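Local structure of uncharacterized protein (Bacteroides eggerthii, 4FTD) at residues 203-211 against 241-251; 228-239 against 279-289. The protein is of unknown function but probably takes part in carbohydrate metabolism, combining a six-bladed beta-propeller with an immunoglobulin-like domain. All coordinates share one frame; numbering follows the deposited sequence.

Contact 1: residues 203-211 against 241-251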
loop_
_atom_site.group_PDB
_atom_site.type_symbol
_atom_site.label_atom_id
_atom_site.label_comp_id
_atom_site.label_asym_id
_atom_site.label_seq_id
_atom_site.Cartn_x
_atom_site.Cartn_y
_atom_site.Cartn_z
ATOM N N TYR A 203 -8.133 -15.377 -12.550
ATOM C CA TYR A 203 -8.454 -14.943 -13.885
ATOM C C TYR A 203 -7.181 -14.886 -14.700
ATOM O O TYR A 203 -6.197 -14.348 -14.215
ATOM C CB TYR A 203 -8.997 -13.531 -13.858
ATOM C CG TYR A 203 -10.353 -13.389 -13.196
ATOM C CD1 TYR A 203 -10.465 -13.310 -11.792
ATOM C CD2 TYR A 203 -11.497 -13.366 -13.944
ATOM C CE1 TYR A 203 -11.729 -13.212 -11.184
ATOM C CE2 TYR A 203 -12.729 -13.231 -13.349
ATOM C CZ TYR A 203 -12.835 -13.147 -11.971
ATOM O OH TYR A 203 -14.066 -13.092 -11.363
ATOM N N LEU A 204 -7.214 -15.385 -15.932
ATOM C CA LEU A 204 -6.135 -15.176 -16.881
ATOM C C LEU A 204 -6.708 -14.676 -18.202
ATOM O O LEU A 204 -7.803 -15.025 -18.571
ATOM C CB LEU A 204 -5.341 -16.457 -17.135
ATOM C CG LEU A 204 -4.557 -17.187 -16.029
ATOM C CD1 LEU A 204 -3.798 -18.339 -16.633
ATOM C CD2 LEU A 204 -3.613 -16.258 -15.301
ATOM N N SER A 205 -5.897 -13.927 -18.964
ATOM C CA SER A 205 -6.280 -13.488 -20.275
ATOM C C SER A 205 -5.168 -13.787 -21.285
ATOM O O SER A 205 -3.980 -13.692 -20.939
ATOM C CB SER A 205 -6.624 -12.011 -20.265
ATOM O OG SER A 205 -5.623 -11.199 -19.611
ATOM N N SER A 206 -5.564 -14.082 -22.523
ATOM C CA SER A 206 -4.624 -14.322 -23.599
ATOM C C SER A 206 -4.047 -12.987 -24.105
ATOM O O SER A 206 -4.476 -11.900 -23.646
ATOM C CB SER A 206 -5.311 -15.094 -24.746
ATOM O OG SER A 206 -6.211 -14.317 -25.498
ATOM N N LEU A 207 -3.092 -13.091 -25.009
ATOM C CA LEU A 207 -2.555 -11.986 -25.783
ATOM C C LEU A 207 -3.101 -12.190 -27.207
ATOM O O LEU A 207 -2.831 -13.222 -27.833
ATOM C CB LEU A 207 -1.016 -11.899 -25.798
ATOM C CG LEU A 207 -0.563 -10.725 -26.716
ATOM C CD1 LEU A 207 -0.472 -9.539 -25.840
ATOM C CD2 LEU A 207 0.780 -10.985 -27.352
ATOM N N SER A 208 -3.919 -11.224 -27.666
ATOM C CA SER A 208 -4.471 -11.217 -28.999
ATOM C C SER A 208 -3.575 -10.345 -29.878
ATOM O O SER A 208 -3.570 -9.121 -29.719
ATOM C CB SER A 208 -5.906 -10.606 -28.997
ATOM O OG SER A 208 -6.414 -10.417 -30.321
ATOM N N GLY A 209 -2.884 -10.945 -30.838
ATOM C CA GLY A 209 -1.973 -10.217 -31.729
ATOM C C GLY A 209 -2.573 -9.562 -32.973
ATOM O O GLY A 209 -1.850 -8.974 -33.744
ATOM N N GLY A 210 -3.881 -9.656 -33.185
ATOM C CA GLY A 210 -4.508 -9.001 -34.343
ATOM C C GLY A 210 -5.989 -9.185 -34.203
ATOM O O GLY A 210 -6.436 -9.840 -33.269
ATOM N N LYS A 211 -6.735 -8.683 -35.173
ATOM C CA LYS A 211 -8.198 -8.700 -35.164
ATOM C C LYS A 211 -8.798 -10.085 -35.085
ATOM O O LYS A 211 -9.907 -10.257 -34.577
ATOM C CB LYS A 211 -8.774 -8.036 -36.449
ATOM C CG LYS A 211 -8.328 -6.586 -36.731
ATOM C CD LYS A 211 -8.600 -5.651 -35.557
ATOM C CE LYS A 211 -8.541 -4.192 -35.986
ATOM N NZ LYS A 211 -9.168 -3.347 -34.943
ATOM N N ALA A 241 -11.687 -0.580 -32.157
ATOM C CA ALA A 241 -10.637 -1.262 -31.408
ATOM C C ALA A 241 -9.355 -1.235 -32.215
ATOM O O ALA A 241 -9.404 -1.199 -33.424
ATOM C CB ALA A 241 -11.017 -2.716 -31.072
ATOM N N GLY A 242 -8.216 -1.284 -31.529
ATOM C CA GLY A 242 -6.920 -1.405 -32.174
ATOM C C GLY A 242 -6.542 -2.840 -32.502
ATOM O O GLY A 242 -7.365 -3.785 -32.461
ATOM N N ASN A 243 -5.269 -3.017 -32.799
ATOM C CA ASN A 243 -4.756 -4.276 -33.329
ATOM C C ASN A 243 -4.490 -5.351 -32.332
ATOM O O ASN A 243 -4.922 -6.496 -32.518
ATOM C CB ASN A 243 -3.482 -4.031 -34.154
ATOM C CG ASN A 243 -3.795 -3.361 -35.461
ATOM O OD1 ASN A 243 -4.731 -3.761 -36.143
ATOM N ND2 ASN A 243 -3.042 -2.317 -35.807
ATOM N N ARG A 244 -3.751 -4.989 -31.294
ATOM C CA ARG A 244 -3.249 -5.969 -30.342
ATOM C C ARG A 244 -3.663 -5.649 -28.906
ATOM O O ARG A 244 -3.408 -4.536 -28.444
ATOM C CB ARG A 244 -1.737 -6.052 -30.506
ATOM C CG ARG A 244 -1.013 -6.752 -29.361
ATOM C CD ARG A 244 0.437 -7.035 -29.766
ATOM N NE ARG A 244 1.270 -7.261 -28.592
ATOM C CZ ARG A 244 2.392 -7.995 -28.583
ATOM N NH1 ARG A 244 2.862 -8.562 -29.692
ATOM N NH2 ARG A 244 3.078 -8.111 -27.481
ATOM N N HIS A 245 -4.275 -6.625 -28.203
ATOM C CA HIS A 245 -4.738 -6.473 -26.794
ATOM C C HIS A 245 -4.250 -7.584 -25.919
ATOM O O HIS A 245 -4.029 -8.693 -26.394
ATOM C CB HIS A 245 -6.243 -6.470 -26.761
ATOM C CG HIS A 245 -6.825 -5.355 -27.555
ATOM N ND1 HIS A 245 -7.092 -5.471 -28.910
ATOM C CD2 HIS A 245 -7.162 -4.093 -27.191
ATOM C CE1 HIS A 245 -7.593 -4.321 -29.329
ATOM N NE2 HIS A 245 -7.634 -3.467 -28.314
ATOM N N GLY A 246 -4.064 -7.281 -24.644
ATOM C CA GLY A 246 -3.608 -8.279 -23.684
ATOM C C GLY A 246 -2.217 -8.067 -23.169
ATOM O O GLY A 246 -1.750 -8.855 -22.364
ATOM N N ASP A 247 -1.511 -7.037 -23.639
ATOM C CA ASP A 247 -0.204 -6.757 -23.067
ATOM C C ASP A 247 -0.277 -6.325 -21.600
ATOM O O ASP A 247 0.644 -6.552 -20.880
ATOM C CB ASP A 247 0.487 -5.617 -23.829
ATOM C CG ASP A 247 1.071 -6.097 -25.149
ATOM O OD1 ASP A 247 1.986 -6.958 -25.081
ATOM O OD2 ASP A 247 0.661 -5.607 -26.214
ATOM N N ASN A 248 -1.368 -5.642 -21.253
ATOM C CA ASN A 248 -1.654 -5.100 -19.929
ATOM C C ASN A 248 -3.097 -5.474 -19.608
ATOM O O ASN A 248 -3.839 -5.841 -20.496
ATOM C CB ASN A 248 -1.432 -3.577 -19.841
ATOM C CG ASN A 248 -2.285 -2.788 -20.808
ATOM O OD1 ASN A 248 -3.515 -2.685 -20.615
ATOM N ND2 ASN A 248 -1.650 -2.201 -21.852
ATOM N N ALA A 249 -3.432 -5.490 -18.331
ATOM C CA ALA A 249 -4.789 -5.699 -17.890
ATOM C C ALA A 249 -4.984 -5.071 -16.531
ATOM O O ALA A 249 -4.092 -5.132 -15.677
ATOM C CB ALA A 249 -5.131 -7.157 -17.849
ATOM N N SER A 250 -6.119 -4.409 -16.358
ATOM C CA SER A 250 -6.515 -3.919 -15.003
ATOM C C SER A 250 -7.870 -4.517 -14.636
ATOM O O SER A 250 -8.905 -4.122 -15.151
ATOM C CB SER A 250 -6.514 -2.417 -14.943
ATOM O OG SER A 250 -5.369 -1.857 -15.535
ATOM N N TYR A 251 -7.815 -5.596 -13.855
ATOM C CA TYR A 251 -8.996 -6.282 -13.393
ATOM C C TYR A 251 -9.544 -5.540 -12.172
ATOM O O TYR A 251 -8.867 -5.451 -11.157
ATOM C CB TYR A 251 -8.635 -7.714 -13.029
ATOM C CG TYR A 251 -8.218 -8.607 -14.174
ATOM C CD1 TYR A 251 -6.874 -8.619 -14.686
ATOM C CD2 TYR A 251 -9.137 -9.541 -14.700
ATOM C CE1 TYR A 251 -6.543 -9.500 -15.744
ATOM C CE2 TYR A 251 -8.795 -10.409 -15.738
ATOM C CZ TYR A 251 -7.525 -10.426 -16.244
ATOM O OH TYR A 251 -7.262 -11.342 -17.276
HETATM O O HOH W 1 -3.495 -10.793 -21.209
HETATM O O HOH W 2 -6.477 -7.667 -30.583
HETATM O O HOH W 3 -7.071 -1.352 -35.939
#
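Tyr251 points its ring at the strand 203-207 and ends on Ser205, where two adjoining blades of the beta-propeller meet: 203-207 is the second strand of one four-stranded blade, and 250-251 begins the first, innermost strand of the next. The hydroxyls of Ser205 and Tyr251 are hydrogen-bonded, OG to OH 2.9 Å, with OG lying near the plane of the ring at its edge. The CB of Tyr203 comes within 3.6 Å of Tyr251 CE2; the two rings are oblique, their planes at 46°, and the Tyr203 hydroxyl leads off to the backbone of His279.

Farther along, Leu207 is the apolar wedge. With CG anti to the backbone N (chi1 177°), its two methyls are carried to different partners: CD2 sits over the centre of one face of the Arg244 guanidinium, 3.6 Å from CZ, while CD1 rests against the Gly246-Asp247 peptide. The same guanidinium is held flat by Asp247, which it grips side-on, NE to OD2 and NH2 to OD1 (2.9 Å), so the salt bridge occupies its edge and leucine its face.

Backbone bonds close a single antiparallel bridge: Ser208 N gives to His245 O at 2.8 Å, and His245 N returns to Ser208 O. Gly246 has positive phi, and a side chain there would clash with Ser206 O. A water links Ser208 OG, Asn243 O and His245 ND1; the serine hydroxyl is also bonded to Ser213 O, and NE2 of the imidazole to Glu270. At the outer end Lys211, bent at chi2 (-55°), brings its ammonium to the loop at 241-242, where NZ lies 2.6 Å from Ala241 O and makes a weak hydrogen bond to Gly242 O at 3.1 Å.

Contact 2: residues 228-239 against 279-289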
loop_
_atom_site.group_PDB
_atom_site.type_symbol
_atom_site.label_atom_id
_atom_site.label_comp_id
_atom_site.label_asym_id
_atom_site.label_seq_id
_atom_site.Cartn_x
_atom_site.Cartn_y
_atom_site.Cartn_z
ATOM N N GLU A 228 -12.560 -22.389 -16.760
ATOM C CA GLU A 228 -13.757 -22.038 -17.517
ATOM C C GLU A 228 -13.417 -20.892 -18.454
ATOM O O GLU A 228 -12.833 -19.909 -18.025
ATOM C CB GLU A 228 -14.875 -21.601 -16.573
ATOM C CG GLU A 228 -15.287 -22.680 -15.591
ATOM C CD GLU A 228 -16.301 -22.196 -14.556
ATOM O OE1 GLU A 228 -17.391 -21.761 -15.002
ATOM O OE2 GLU A 228 -16.014 -22.261 -13.314
ATOM N N VAL A 229 -13.760 -21.025 -19.731
ATOM C CA VAL A 229 -13.627 -19.908 -20.654
ATOM C C VAL A 229 -14.843 -19.018 -20.362
ATOM O O VAL A 229 -15.968 -19.475 -20.493
ATOM C CB VAL A 229 -13.651 -20.339 -22.120
ATOM C CG1 VAL A 229 -13.230 -19.156 -22.968
ATOM C CG2 VAL A 229 -12.787 -21.595 -22.332
ATOM N N ILE A 230 -14.597 -17.782 -19.950
ATOM C CA ILE A 230 -15.667 -16.799 -19.695
ATOM C C ILE A 230 -15.762 -15.715 -20.768
ATOM O O ILE A 230 -16.741 -14.999 -20.806
ATOM C CB ILE A 230 -15.617 -16.202 -18.245
ATOM C CG1 ILE A 230 -14.360 -15.380 -17.970
ATOM C CG2 ILE A 230 -15.770 -17.335 -17.243
ATOM C CD1 ILE A 230 -14.407 -14.567 -16.675
ATOM N N ALA A 231 -14.770 -15.610 -21.649
ATOM C CA ALA A 231 -14.846 -14.701 -22.805
ATOM C C ALA A 231 -13.982 -15.206 -23.903
ATOM O O ALA A 231 -12.911 -15.811 -23.661
ATOM C CB ALA A 231 -14.407 -13.295 -22.437
ATOM N N ASN A 232 -14.436 -14.951 -25.114
ATOM C CA ASN A 232 -13.722 -15.223 -26.343
ATOM C C ASN A 232 -14.079 -14.077 -27.306
ATOM O O ASN A 232 -14.976 -14.178 -28.118
ATOM C CB ASN A 232 -14.038 -16.649 -26.845
ATOM C CG ASN A 232 -13.117 -17.083 -27.959
ATOM O OD1 ASN A 232 -12.469 -16.265 -28.560
ATOM N ND2 ASN A 232 -13.109 -18.353 -28.264
ATOM N N ILE A 233 -13.368 -12.970 -27.135
ATOM C CA ILE A 233 -13.691 -11.685 -27.732
ATOM C C ILE A 233 -13.072 -11.620 -29.107
ATOM O O ILE A 233 -11.865 -11.888 -29.301
ATOM C CB ILE A 233 -13.196 -10.529 -26.834
ATOM C CG1 ILE A 233 -13.906 -10.578 -25.469
ATOM C CG2 ILE A 233 -13.331 -9.185 -27.536
ATOM C CD1 ILE A 233 -13.226 -9.755 -24.394
ATOM N N ASN A 234 -13.948 -11.384 -30.078
ATOM C CA ASN A 234 -13.570 -11.161 -31.464
ATOM C C ASN A 234 -13.301 -9.672 -31.581
ATOM O O ASN A 234 -14.234 -8.892 -31.712
ATOM C CB ASN A 234 -14.702 -11.554 -32.404
ATOM C CG ASN A 234 -14.289 -11.511 -33.853
ATOM O OD1 ASN A 234 -13.412 -10.745 -34.260
ATOM N ND2 ASN A 234 -14.907 -12.368 -34.646
ATOM N N VAL A 235 -12.027 -9.292 -31.579
ATOM C CA VAL A 235 -11.634 -7.884 -31.578
ATOM C C VAL A 235 -12.057 -7.216 -32.889
ATOM O O VAL A 235 -12.404 -6.030 -32.901
ATOM C CB VAL A 235 -10.120 -7.722 -31.273
ATOM C CG1 VAL A 235 -9.675 -6.251 -31.426
ATOM C CG2 VAL A 235 -9.852 -8.196 -29.842
ATOM N N GLY A 236 -12.068 -8.008 -33.970
ATOM C CA GLY A 236 -12.476 -7.558 -35.285
ATOM C C GLY A 236 -13.932 -7.086 -35.335
ATOM O O GLY A 236 -14.266 -6.349 -36.195
ATOM N N ASN A 237 -14.780 -7.546 -34.413
ATOM C CA ASN A 237 -16.185 -7.135 -34.333
ATOM C C ASN A 237 -16.386 -5.950 -33.375
ATOM O O ASN A 237 -17.507 -5.658 -33.036
ATOM C CB ASN A 237 -17.048 -8.317 -33.842
ATOM C CG ASN A 237 -17.078 -9.504 -34.811
ATOM O OD1 ASN A 237 -16.756 -9.377 -35.987
ATOM N ND2 ASN A 237 -17.507 -10.664 -34.311
ATOM N N ILE A 238 -15.310 -5.305 -32.890
ATOM C CA ILE A 238 -15.440 -4.137 -31.996
ATOM C C ILE A 238 -15.115 -2.857 -32.788
ATOM O O ILE A 238 -13.957 -2.591 -33.056
ATOM C CB ILE A 238 -14.555 -4.233 -30.739
ATOM C CG1 ILE A 238 -14.870 -5.524 -29.948
ATOM C CG2 ILE A 238 -14.756 -2.998 -29.853
ATOM C CD1 ILE A 238 -13.875 -5.828 -28.842
ATOM N N PRO A 239 -16.130 -2.050 -33.162
ATOM C CA PRO A 239 -15.766 -0.810 -33.888
ATOM C C PRO A 239 -14.806 0.086 -33.083
ATOM O O PRO A 239 -15.032 0.303 -31.907
ATOM C CB PRO A 239 -17.125 -0.096 -34.071
ATOM C CG PRO A 239 -18.126 -1.210 -34.026
ATOM C CD PRO A 239 -17.586 -2.158 -32.978
ATOM N N HIS A 279 -19.035 -12.469 -11.104
ATOM C CA HIS A 279 -17.734 -13.119 -11.159
ATOM C C HIS A 279 -17.344 -13.731 -12.511
ATOM O O HIS A 279 -16.175 -13.787 -12.783
ATOM C CB HIS A 279 -17.540 -14.221 -10.102
ATOM C CG HIS A 279 -17.844 -13.803 -8.704
ATOM N ND1 HIS A 279 -19.113 -13.906 -8.174
ATOM C CD2 HIS A 279 -17.061 -13.328 -7.716
ATOM C CE1 HIS A 279 -19.088 -13.501 -6.921
ATOM N NE2 HIS A 279 -17.862 -13.133 -6.616
ATOM N N LYS A 280 -18.299 -14.247 -13.283
ATOM C CA LYS A 280 -18.000 -15.038 -14.475
ATOM C C LYS A 280 -18.665 -14.587 -15.732
ATOM O O LYS A 280 -18.417 -15.201 -16.759
ATOM C CB LYS A 280 -18.538 -16.459 -14.263
ATOM C CG LYS A 280 -17.970 -17.195 -13.098
ATOM C CD LYS A 280 -18.848 -18.368 -12.743
ATOM C CE LYS A 280 -18.710 -19.493 -13.715
ATOM N NZ LYS A 280 -19.570 -20.628 -13.246
ATOM N N THR A 281 -19.574 -13.609 -15.682
ATOM C CA THR A 281 -20.356 -13.257 -16.866
ATOM C C THR A 281 -19.790 -11.990 -17.490
ATOM O O THR A 281 -19.901 -10.929 -16.894
ATOM C CB THR A 281 -21.838 -13.017 -16.502
ATOM O OG1 THR A 281 -22.339 -14.190 -15.864
ATOM C CG2 THR A 281 -22.696 -12.748 -17.723
ATOM N N VAL A 282 -19.203 -12.111 -18.684
ATOM C CA VAL A 282 -18.608 -10.991 -19.419
ATOM C C VAL A 282 -19.684 -10.481 -20.416
ATOM O O VAL A 282 -20.099 -11.207 -21.303
ATOM C CB VAL A 282 -17.307 -11.421 -20.107
ATOM C CG1 VAL A 282 -16.737 -10.342 -21.015
ATOM C CG2 VAL A 282 -16.267 -11.813 -19.052
ATOM N N ASP A 283 -20.123 -9.236 -20.257
ATOM C CA ASP A 283 -21.125 -8.615 -21.151
ATOM C C ASP A 283 -20.520 -8.098 -22.480
ATOM O O ASP A 283 -20.129 -6.921 -22.590
ATOM C CB ASP A 283 -21.849 -7.482 -20.395
ATOM C CG ASP A 283 -22.993 -6.866 -21.189
ATOM O OD1 ASP A 283 -23.189 -7.244 -22.380
ATOM O OD2 ASP A 283 -23.687 -5.992 -20.620
ATOM N N ILE A 284 -20.482 -8.974 -23.489
ATOM C CA ILE A 284 -19.904 -8.658 -24.815
ATOM C C ILE A 284 -20.609 -7.536 -25.559
ATOM O O ILE A 284 -19.966 -6.782 -26.261
ATOM C CB ILE A 284 -19.698 -9.903 -25.720
ATOM C CG1 ILE A 284 -21.017 -10.649 -26.017
ATOM C CG2 ILE A 284 -18.648 -10.794 -25.083
ATOM C CD1 ILE A 284 -20.870 -11.924 -26.842
ATOM N N GLY A 285 -21.912 -7.381 -25.349
ATOM C CA GLY A 285 -22.655 -6.268 -25.933
ATOM C C GLY A 285 -22.351 -4.903 -25.328
ATOM O O GLY A 285 -22.742 -3.898 -25.899
ATOM N N ASN A 286 -21.674 -4.839 -24.181
ATOM C CA ASN A 286 -21.330 -3.547 -23.580
ATOM C C ASN A 286 -19.850 -3.256 -23.423
ATOM O O ASN A 286 -19.471 -2.417 -22.594
ATOM C CB ASN A 286 -22.089 -3.343 -22.269
ATOM C CG ASN A 286 -23.496 -2.927 -22.515
ATOM O OD1 ASN A 286 -23.732 -1.922 -23.182
ATOM N ND2 ASN A 286 -24.444 -3.696 -22.016
ATOM N N ILE A 287 -19.023 -3.918 -24.229
ATOM C CA ILE A 287 -17.608 -3.559 -24.277
ATOM C C ILE A 287 -17.554 -2.171 -24.879
ATOM O O ILE A 287 -18.184 -1.935 -25.890
ATOM C CB ILE A 287 -16.768 -4.513 -25.137
ATOM C CG1 ILE A 287 -16.732 -5.899 -24.462
ATOM C CG2 ILE A 287 -15.370 -3.914 -25.361
ATOM C CD1 ILE A 287 -16.163 -7.004 -25.310
ATOM N N LYS A 288 -16.839 -1.279 -24.218
ATOM C CA LYS A 288 -16.644 0.084 -24.686
ATOM C C LYS A 288 -15.180 0.292 -25.084
ATOM O O LYS A 288 -14.263 -0.270 -24.470
ATOM C CB LYS A 288 -16.982 1.107 -23.597
ATOM C CG LYS A 288 -18.374 1.066 -22.992
ATOM C CD LYS A 288 -19.507 1.302 -23.975
ATOM C CE LYS A 288 -20.839 1.361 -23.224
ATOM N NZ LYS A 288 -21.948 0.807 -24.047
ATOM N N VAL A 289 -14.966 1.108 -26.106
ATOM C CA VAL A 289 -13.629 1.473 -26.584
ATOM C C VAL A 289 -13.408 2.891 -26.062
ATOM O O VAL A 289 -14.162 3.787 -26.404
ATOM C CB VAL A 289 -13.552 1.421 -28.119
ATOM C CG1 VAL A 289 -12.227 1.995 -28.610
ATOM C CG2 VAL A 289 -13.775 -0.045 -28.594
HETATM O O HOH W 4 -17.569 -21.800 -11.052
HETATM O O HOH W 5 -19.143 -14.828 -19.871
HETATM O O HOH W 6 -18.485 -13.464 -22.984
#
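Charge holds one end: Glu228 OE1 and Lys280 NZ form a salt bridge of 3.0 Å, the two side chains meeting at a slant. A water accepts from Lys280 NZ and donates to Glu228 OE2, so both carboxylate oxygens are engaged. The lysine chain folds at chi3 (74°) to bring its ammonium there. Replacing Glu228 by an alanine would probably leave the Lys280 ammonium without its charged mate and free to swing into solvent.

No direct hydrogen bond joins the backbones; water fills that role. One molecule lies 2.6 Å from Ile230 O, accepts from Val282 N and also reaches Lys280 O, and a second lies between Ile230 O and Val282 O. The strands 228-233 and 281-291 are each the last of a four-stranded blade of the beta-propeller, and here the two neighbouring blades face each other across their outer edges. A classic beta bulge at Ile230 and Ala231, opposite Ile217, turns both side chains toward the adjoining blade.

Apolar contacts make up the rest. Ile230 crosses Val282 at about a right angle, CD1 to CG2 4.1 Å, and Ala231 CB rests on Val282 CG1. Ile233 and Ile287 reach each other tip to tip, CD1 to CD1 4.1 Å. Packing is tightest where Ile238 CG2 meets Val289 CG2 at 3.4 Å, closer than usual van der Waals contact.

How the contacts relate
Both contacts join the same two four-stranded blades, built from 190-233 and 250-291, but at different depths. Contact 1 is buried and involves the second strand of one blade and the first of the next; contact 2 is a surface contact between their last strands. Direct backbone pairing, a tyrosine-serine bond and an arginine-aspartate pair with a leucine over one face of the guanidinium mark contact 1, whereas contact 2 relies on aliphatic side chains, water between the backbones and a salt bridge at one end. Their segments alternate along the chain and touch: Gly236 N approaches Lys211 O, and Val235 packs on His245.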